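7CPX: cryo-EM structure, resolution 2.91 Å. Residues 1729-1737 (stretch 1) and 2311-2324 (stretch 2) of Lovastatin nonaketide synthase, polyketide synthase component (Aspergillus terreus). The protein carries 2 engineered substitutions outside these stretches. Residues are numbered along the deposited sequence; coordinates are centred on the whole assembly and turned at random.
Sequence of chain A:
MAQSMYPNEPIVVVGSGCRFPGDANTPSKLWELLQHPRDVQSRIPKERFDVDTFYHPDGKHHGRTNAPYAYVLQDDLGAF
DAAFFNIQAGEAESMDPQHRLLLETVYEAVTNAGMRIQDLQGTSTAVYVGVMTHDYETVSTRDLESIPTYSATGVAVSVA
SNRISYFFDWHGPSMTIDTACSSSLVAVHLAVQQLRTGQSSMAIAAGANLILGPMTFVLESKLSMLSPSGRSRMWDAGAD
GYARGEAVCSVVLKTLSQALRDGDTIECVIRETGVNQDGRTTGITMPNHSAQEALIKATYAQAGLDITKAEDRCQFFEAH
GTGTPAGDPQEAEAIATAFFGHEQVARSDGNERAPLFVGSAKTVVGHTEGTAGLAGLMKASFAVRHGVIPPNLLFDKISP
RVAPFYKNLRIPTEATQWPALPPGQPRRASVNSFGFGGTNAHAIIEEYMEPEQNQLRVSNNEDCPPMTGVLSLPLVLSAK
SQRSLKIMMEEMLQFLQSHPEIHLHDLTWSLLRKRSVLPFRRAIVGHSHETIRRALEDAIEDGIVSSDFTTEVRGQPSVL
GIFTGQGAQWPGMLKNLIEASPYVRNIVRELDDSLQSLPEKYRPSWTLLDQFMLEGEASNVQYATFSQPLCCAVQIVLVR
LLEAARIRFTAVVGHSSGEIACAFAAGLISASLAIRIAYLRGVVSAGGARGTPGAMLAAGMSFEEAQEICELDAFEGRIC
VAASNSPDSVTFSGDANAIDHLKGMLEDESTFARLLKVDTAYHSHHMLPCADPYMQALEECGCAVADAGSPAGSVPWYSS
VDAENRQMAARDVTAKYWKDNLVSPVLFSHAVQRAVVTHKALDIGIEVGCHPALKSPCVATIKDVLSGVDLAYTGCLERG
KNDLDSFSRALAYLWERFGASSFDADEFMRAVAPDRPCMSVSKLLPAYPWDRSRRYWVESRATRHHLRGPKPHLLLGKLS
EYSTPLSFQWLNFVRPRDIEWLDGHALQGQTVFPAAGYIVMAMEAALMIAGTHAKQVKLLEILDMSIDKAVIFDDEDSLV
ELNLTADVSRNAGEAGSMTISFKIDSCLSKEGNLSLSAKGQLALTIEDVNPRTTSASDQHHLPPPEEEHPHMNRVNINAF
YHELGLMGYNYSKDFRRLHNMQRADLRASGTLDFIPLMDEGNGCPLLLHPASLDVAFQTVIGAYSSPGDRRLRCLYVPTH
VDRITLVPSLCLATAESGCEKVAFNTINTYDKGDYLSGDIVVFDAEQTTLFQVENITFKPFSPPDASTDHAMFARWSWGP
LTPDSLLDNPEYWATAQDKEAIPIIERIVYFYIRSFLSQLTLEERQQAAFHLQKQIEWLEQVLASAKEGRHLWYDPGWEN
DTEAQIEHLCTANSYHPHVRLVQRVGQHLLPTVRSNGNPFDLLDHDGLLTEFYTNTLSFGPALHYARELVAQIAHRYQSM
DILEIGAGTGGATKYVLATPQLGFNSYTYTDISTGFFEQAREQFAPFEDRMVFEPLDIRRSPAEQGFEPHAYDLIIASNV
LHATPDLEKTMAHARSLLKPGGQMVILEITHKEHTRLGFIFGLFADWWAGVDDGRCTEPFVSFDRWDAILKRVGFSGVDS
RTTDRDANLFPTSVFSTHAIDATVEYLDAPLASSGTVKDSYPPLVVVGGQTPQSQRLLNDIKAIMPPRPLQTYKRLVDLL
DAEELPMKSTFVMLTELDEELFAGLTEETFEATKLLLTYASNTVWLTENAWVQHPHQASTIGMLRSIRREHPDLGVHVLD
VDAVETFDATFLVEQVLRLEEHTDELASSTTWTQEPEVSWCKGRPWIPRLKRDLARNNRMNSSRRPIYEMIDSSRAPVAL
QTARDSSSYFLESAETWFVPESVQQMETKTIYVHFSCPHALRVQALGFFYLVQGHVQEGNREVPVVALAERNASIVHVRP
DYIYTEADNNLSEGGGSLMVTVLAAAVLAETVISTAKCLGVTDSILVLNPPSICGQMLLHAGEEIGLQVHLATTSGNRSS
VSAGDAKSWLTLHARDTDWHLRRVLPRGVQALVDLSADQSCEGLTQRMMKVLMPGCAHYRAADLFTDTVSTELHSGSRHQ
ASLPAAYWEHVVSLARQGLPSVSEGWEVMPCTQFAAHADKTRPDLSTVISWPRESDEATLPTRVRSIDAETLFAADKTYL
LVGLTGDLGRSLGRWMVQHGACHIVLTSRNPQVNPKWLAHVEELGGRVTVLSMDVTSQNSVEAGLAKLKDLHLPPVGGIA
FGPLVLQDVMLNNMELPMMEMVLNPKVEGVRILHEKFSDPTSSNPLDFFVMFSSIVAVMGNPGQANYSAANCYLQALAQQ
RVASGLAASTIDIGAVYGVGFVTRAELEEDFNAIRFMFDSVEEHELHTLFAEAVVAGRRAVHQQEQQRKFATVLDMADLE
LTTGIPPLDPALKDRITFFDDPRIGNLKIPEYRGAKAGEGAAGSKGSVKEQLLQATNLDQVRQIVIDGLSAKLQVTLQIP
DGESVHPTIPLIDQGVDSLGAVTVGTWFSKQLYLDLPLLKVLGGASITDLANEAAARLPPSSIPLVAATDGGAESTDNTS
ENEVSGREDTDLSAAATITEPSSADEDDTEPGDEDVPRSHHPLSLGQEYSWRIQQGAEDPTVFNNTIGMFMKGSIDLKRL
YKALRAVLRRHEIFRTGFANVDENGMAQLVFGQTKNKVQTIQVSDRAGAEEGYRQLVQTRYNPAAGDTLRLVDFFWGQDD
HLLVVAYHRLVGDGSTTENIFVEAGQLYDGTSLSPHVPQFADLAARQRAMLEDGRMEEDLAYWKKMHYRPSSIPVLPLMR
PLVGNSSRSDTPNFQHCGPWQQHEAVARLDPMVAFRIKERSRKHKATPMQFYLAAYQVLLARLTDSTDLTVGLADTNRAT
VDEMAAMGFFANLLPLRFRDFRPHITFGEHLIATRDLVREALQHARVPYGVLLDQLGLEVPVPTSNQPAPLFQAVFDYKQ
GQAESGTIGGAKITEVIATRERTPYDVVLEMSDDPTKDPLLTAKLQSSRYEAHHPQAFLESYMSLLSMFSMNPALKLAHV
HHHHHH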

# COMPACT_ATOMS: atom_id res chain seq x y z
N ASN A 1729 -64.44 -4.67 48.89
CA ASN A 1729 -63.18 -3.93 48.78
C ASN A 1729 -62.00 -4.87 49.02
O ASN A 1729 -61.15 -4.63 49.88
CB ASN A 1729 -63.16 -2.75 49.74
CG ASN A 1729 -62.31 -1.60 49.23
OD1 ASN A 1729 -61.54 -1.77 48.29
ND2 ASN A 1729 -62.46 -0.44 49.84
N ALA A 1730 -61.96 -5.95 48.25
CA ALA A 1730 -60.94 -6.98 48.46
C ALA A 1730 -59.54 -6.40 48.30
O ALA A 1730 -58.66 -6.65 49.13
CB ALA A 1730 -61.15 -8.12 47.46
N TRP A 1731 -59.32 -5.63 47.24
CA TRP A 1731 -57.96 -5.20 46.92
C TRP A 1731 -57.46 -4.13 47.87
O TRP A 1731 -56.24 -3.98 48.04
CB TRP A 1731 -57.91 -4.69 45.48
CG TRP A 1731 -58.22 -5.76 44.47
CD1 TRP A 1731 -59.37 -5.90 43.75
CD2 TRP A 1731 -57.36 -6.84 44.08
NE1 TRP A 1731 -59.28 -7.00 42.93
CE2 TRP A 1731 -58.06 -7.59 43.11
CE3 TRP A 1731 -56.07 -7.23 44.44
CZ2 TRP A 1731 -57.51 -8.72 42.51
CZ3 TRP A 1731 -55.53 -8.36 43.84
CH2 TRP A 1731 -56.25 -9.08 42.89
N VAL A 1732 -58.35 -3.38 48.51
CA VAL A 1732 -57.94 -2.25 49.34
C VAL A 1732 -58.19 -2.47 50.83
O VAL A 1732 -57.59 -1.75 51.65
CB VAL A 1732 -58.65 -0.96 48.88
CG1 VAL A 1732 -57.94 0.26 49.46
CG2 VAL A 1732 -58.71 -0.90 47.36
N GLN A 1733 -59.05 -3.41 51.21
CA GLN A 1733 -59.38 -3.61 52.61
C GLN A 1733 -59.37 -5.07 53.07
O GLN A 1733 -59.19 -5.30 54.27
CB GLN A 1733 -60.76 -3.02 52.92
CG GLN A 1733 -60.89 -1.54 52.59
CD GLN A 1733 -59.97 -0.68 53.42
OE1 GLN A 1733 -59.35 -1.14 54.38
NE2 GLN A 1733 -59.86 0.60 53.06
N HIS A 1734 -59.55 -6.04 52.17
CA HIS A 1734 -59.66 -7.45 52.54
C HIS A 1734 -58.76 -8.27 51.63
O HIS A 1734 -59.22 -8.83 50.62
CB HIS A 1734 -61.11 -7.92 52.47
CG HIS A 1734 -62.00 -7.27 53.48
ND1 HIS A 1734 -62.39 -7.90 54.64
CD2 HIS A 1734 -62.58 -6.05 53.50
CE1 HIS A 1734 -63.17 -7.09 55.34
NE2 HIS A 1734 -63.30 -5.96 54.67
N PRO A 1735 -57.47 -8.38 51.96
CA PRO A 1735 -56.56 -9.17 51.12
C PRO A 1735 -56.96 -10.63 50.97
O PRO A 1735 -56.60 -11.25 49.96
CB PRO A 1735 -55.21 -9.03 51.83
CG PRO A 1735 -55.32 -7.74 52.58
CD PRO A 1735 -56.75 -7.65 53.02
N HIS A 1736 -57.67 -11.21 51.94
CA HIS A 1736 -58.13 -12.58 51.78
C HIS A 1736 -59.13 -12.69 50.64
O HIS A 1736 -59.10 -13.64 49.85
CB HIS A 1736 -58.76 -13.08 53.09
CG HIS A 1736 -57.90 -12.85 54.29
ND1 HIS A 1736 -57.72 -11.60 54.85
CD2 HIS A 1736 -57.18 -13.71 55.05
CE1 HIS A 1736 -56.92 -11.71 55.90
NE2 HIS A 1736 -56.57 -12.97 56.04
N GLN A 1737 -60.04 -11.72 50.54
CA GLN A 1737 -60.94 -11.67 49.40
C GLN A 1737 -60.17 -11.56 48.10
O GLN A 1737 -60.58 -12.13 47.08
CB GLN A 1737 -61.91 -10.49 49.55
CG GLN A 1737 -62.73 -10.52 50.83
CD GLN A 1737 -63.62 -9.30 50.98
OE1 GLN A 1737 -63.73 -8.49 50.07
NE2 GLN A 1737 -64.25 -9.17 52.14
N ASN A 2311 -50.21 -14.52 45.18
CA ASN A 2311 -49.75 -13.27 44.61
C ASN A 2311 -50.82 -12.18 44.70
O ASN A 2311 -50.50 -11.00 44.86
CB ASN A 2311 -49.31 -13.46 43.15
CG ASN A 2311 -48.05 -14.30 43.03
OD1 ASN A 2311 -47.13 -14.16 43.82
ND2 ASN A 2311 -48.02 -15.18 42.04
N CYS A 2312 -52.10 -12.56 44.59
CA CYS A 2312 -53.17 -11.58 44.72
C CYS A 2312 -53.33 -11.12 46.16
O CYS A 2312 -53.69 -9.96 46.40
CB CYS A 2312 -54.47 -12.15 44.17
SG CYS A 2312 -54.50 -12.25 42.37
N TYR A 2313 -53.07 -11.99 47.13
CA TYR A 2313 -52.97 -11.53 48.51
C TYR A 2313 -51.86 -10.50 48.64
O TYR A 2313 -52.01 -9.48 49.33
CB TYR A 2313 -52.73 -12.69 49.47
CG TYR A 2313 -52.84 -12.29 50.93
CD1 TYR A 2313 -51.82 -11.59 51.56
CD2 TYR A 2313 -53.96 -12.61 51.68
CE1 TYR A 2313 -51.91 -11.22 52.88
CE2 TYR A 2313 -54.06 -12.24 53.01
CZ TYR A 2313 -53.03 -11.55 53.60
OH TYR A 2313 -53.13 -11.18 54.93
N LEU A 2314 -50.73 -10.76 47.99
CA LEU A 2314 -49.64 -9.78 47.99
C LEU A 2314 -50.10 -8.46 47.39
O LEU A 2314 -49.82 -7.38 47.94
CB LEU A 2314 -48.44 -10.34 47.21
CG LEU A 2314 -47.36 -11.06 48.02
CD1 LEU A 2314 -47.97 -12.11 48.94
CD2 LEU A 2314 -46.35 -11.70 47.08
N GLN A 2315 -50.80 -8.52 46.26
CA GLN A 2315 -51.26 -7.30 45.60
C GLN A 2315 -52.20 -6.51 46.50
O GLN A 2315 -52.07 -5.29 46.64
CB GLN A 2315 -51.97 -7.65 44.29
CG GLN A 2315 -51.07 -8.16 43.19
CD GLN A 2315 -51.84 -8.55 41.95
OE1 GLN A 2315 -53.07 -8.50 41.93
NE2 GLN A 2315 -51.12 -8.95 40.90
N ALA A 2316 -53.16 -7.20 47.12
CA ALA A 2316 -54.12 -6.51 47.97
C ALA A 2316 -53.47 -5.97 49.22
O ALA A 2316 -53.85 -4.89 49.70
CB ALA A 2316 -55.27 -7.44 48.33
N LEU A 2317 -52.49 -6.68 49.78
CA LEU A 2317 -51.77 -6.15 50.93
C LEU A 2317 -51.01 -4.89 50.55
O LEU A 2317 -51.00 -3.91 51.30
CB LEU A 2317 -50.83 -7.20 51.51
CG LEU A 2317 -50.15 -6.76 52.81
CD1 LEU A 2317 -50.16 -7.88 53.83
CD2 LEU A 2317 -48.74 -6.28 52.55
N ALA A 2318 -50.38 -4.89 49.38
CA ALA A 2318 -49.69 -3.69 48.92
C ALA A 2318 -50.67 -2.54 48.75
O ALA A 2318 -50.40 -1.40 49.16
CB ALA A 2318 -48.97 -3.97 47.60
N GLN A 2319 -51.83 -2.82 48.15
CA GLN A 2319 -52.80 -1.77 47.88
C GLN A 2319 -53.36 -1.19 49.18
O GLN A 2319 -53.45 0.03 49.34
CB GLN A 2319 -53.93 -2.33 47.01
CG GLN A 2319 -53.54 -2.49 45.55
CD GLN A 2319 -54.36 -3.54 44.84
OE1 GLN A 2319 -54.71 -4.57 45.42
NE2 GLN A 2319 -54.66 -3.29 43.57
N GLN A 2320 -53.73 -2.05 50.12
CA GLN A 2320 -54.27 -1.58 51.39
C GLN A 2320 -53.19 -0.96 52.27
O GLN A 2320 -53.51 -0.16 53.15
CB GLN A 2320 -54.95 -2.73 52.14
CG GLN A 2320 -54.02 -3.81 52.62
CD GLN A 2320 -53.89 -3.84 54.13
OE1 GLN A 2320 -52.89 -3.41 54.69
NE2 GLN A 2320 -54.92 -4.36 54.79
N ARG A 2321 -51.93 -1.32 52.05
CA ARG A 2321 -50.82 -0.70 52.76
C ARG A 2321 -50.56 0.70 52.25
O ARG A 2321 -50.26 1.61 53.04
CB ARG A 2321 -49.58 -1.58 52.62
CG ARG A 2321 -48.33 -1.04 53.27
CD ARG A 2321 -47.21 -2.06 53.25
NE ARG A 2321 -45.94 -1.45 53.60
CZ ARG A 2321 -45.51 -1.27 54.84
NH1 ARG A 2321 -46.22 -1.68 55.88
NH2 ARG A 2321 -44.34 -0.67 55.05
N VAL A 2322 -50.66 0.90 50.94
CA VAL A 2322 -50.61 2.25 50.39
C VAL A 2322 -51.81 3.06 50.87
O VAL A 2322 -51.68 4.23 51.25
CB VAL A 2322 -50.54 2.21 48.85
CG1 VAL A 2322 -50.84 3.58 48.27
CG2 VAL A 2322 -49.17 1.73 48.42
N ALA A 2323 -53.00 2.45 50.86
CA ALA A 2323 -54.18 3.12 51.39
C ALA A 2323 -54.02 3.46 52.86
O ALA A 2323 -54.72 4.36 53.36
CB ALA A 2323 -55.41 2.25 51.18
N SER A 2324 -53.13 2.77 53.57
CA SER A 2324 -52.87 3.04 54.97
C SER A 2324 -51.78 4.08 55.18
O SER A 2324 -51.41 4.35 56.33
CB SER A 2324 -52.47 1.74 55.69
OG SER A 2324 -53.50 0.77 55.58

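The contact sets a compact turn, Asn 1729 to His 1734, and the helix start that follows it against one side of a helix that enters from earlier in the chain and runs through most of stretch 2. No clear hydrogen bond crosses between them: the amides from Gln 2315 to Ala 2323 are bonded within the helix, and the contact is largely one of fitted surfaces. The approach is close, with the CA atoms of Trp 1731 and Ala 2316 only 4.2 Å apart, and the small side chain of Ala 2316 suits such a distance. Ala 2316 CA also makes a CA-H...O contact with Trp 1731 O, at 3.3 Å.

Trp 1731 covers the most surface. Its indole, chi1 in the m well, runs along the helix toward Cys 2312, where CH2 lies 3.7 Å from SG; the sulfur sits at the edge of the six-membered ring.

Pro 1735, the first residue of its helix, is the knob, set among Tyr 2313, Ala 2316, Leu 2317 and Gln 2320. Its CB lies 3.8 Å from Ala 2316 CB and 3.7 Å from the centroid of the Tyr 2313 ring, over the face, a CH-pi contact. Tyr 2313 works twice, turning its edge to the face of His 1736, with planes at 87°. Farther along, Val 1732 CG1 meets Ala 2323 CB at 3.6 Å, adding a separate apolar contact beyond Gln 2320.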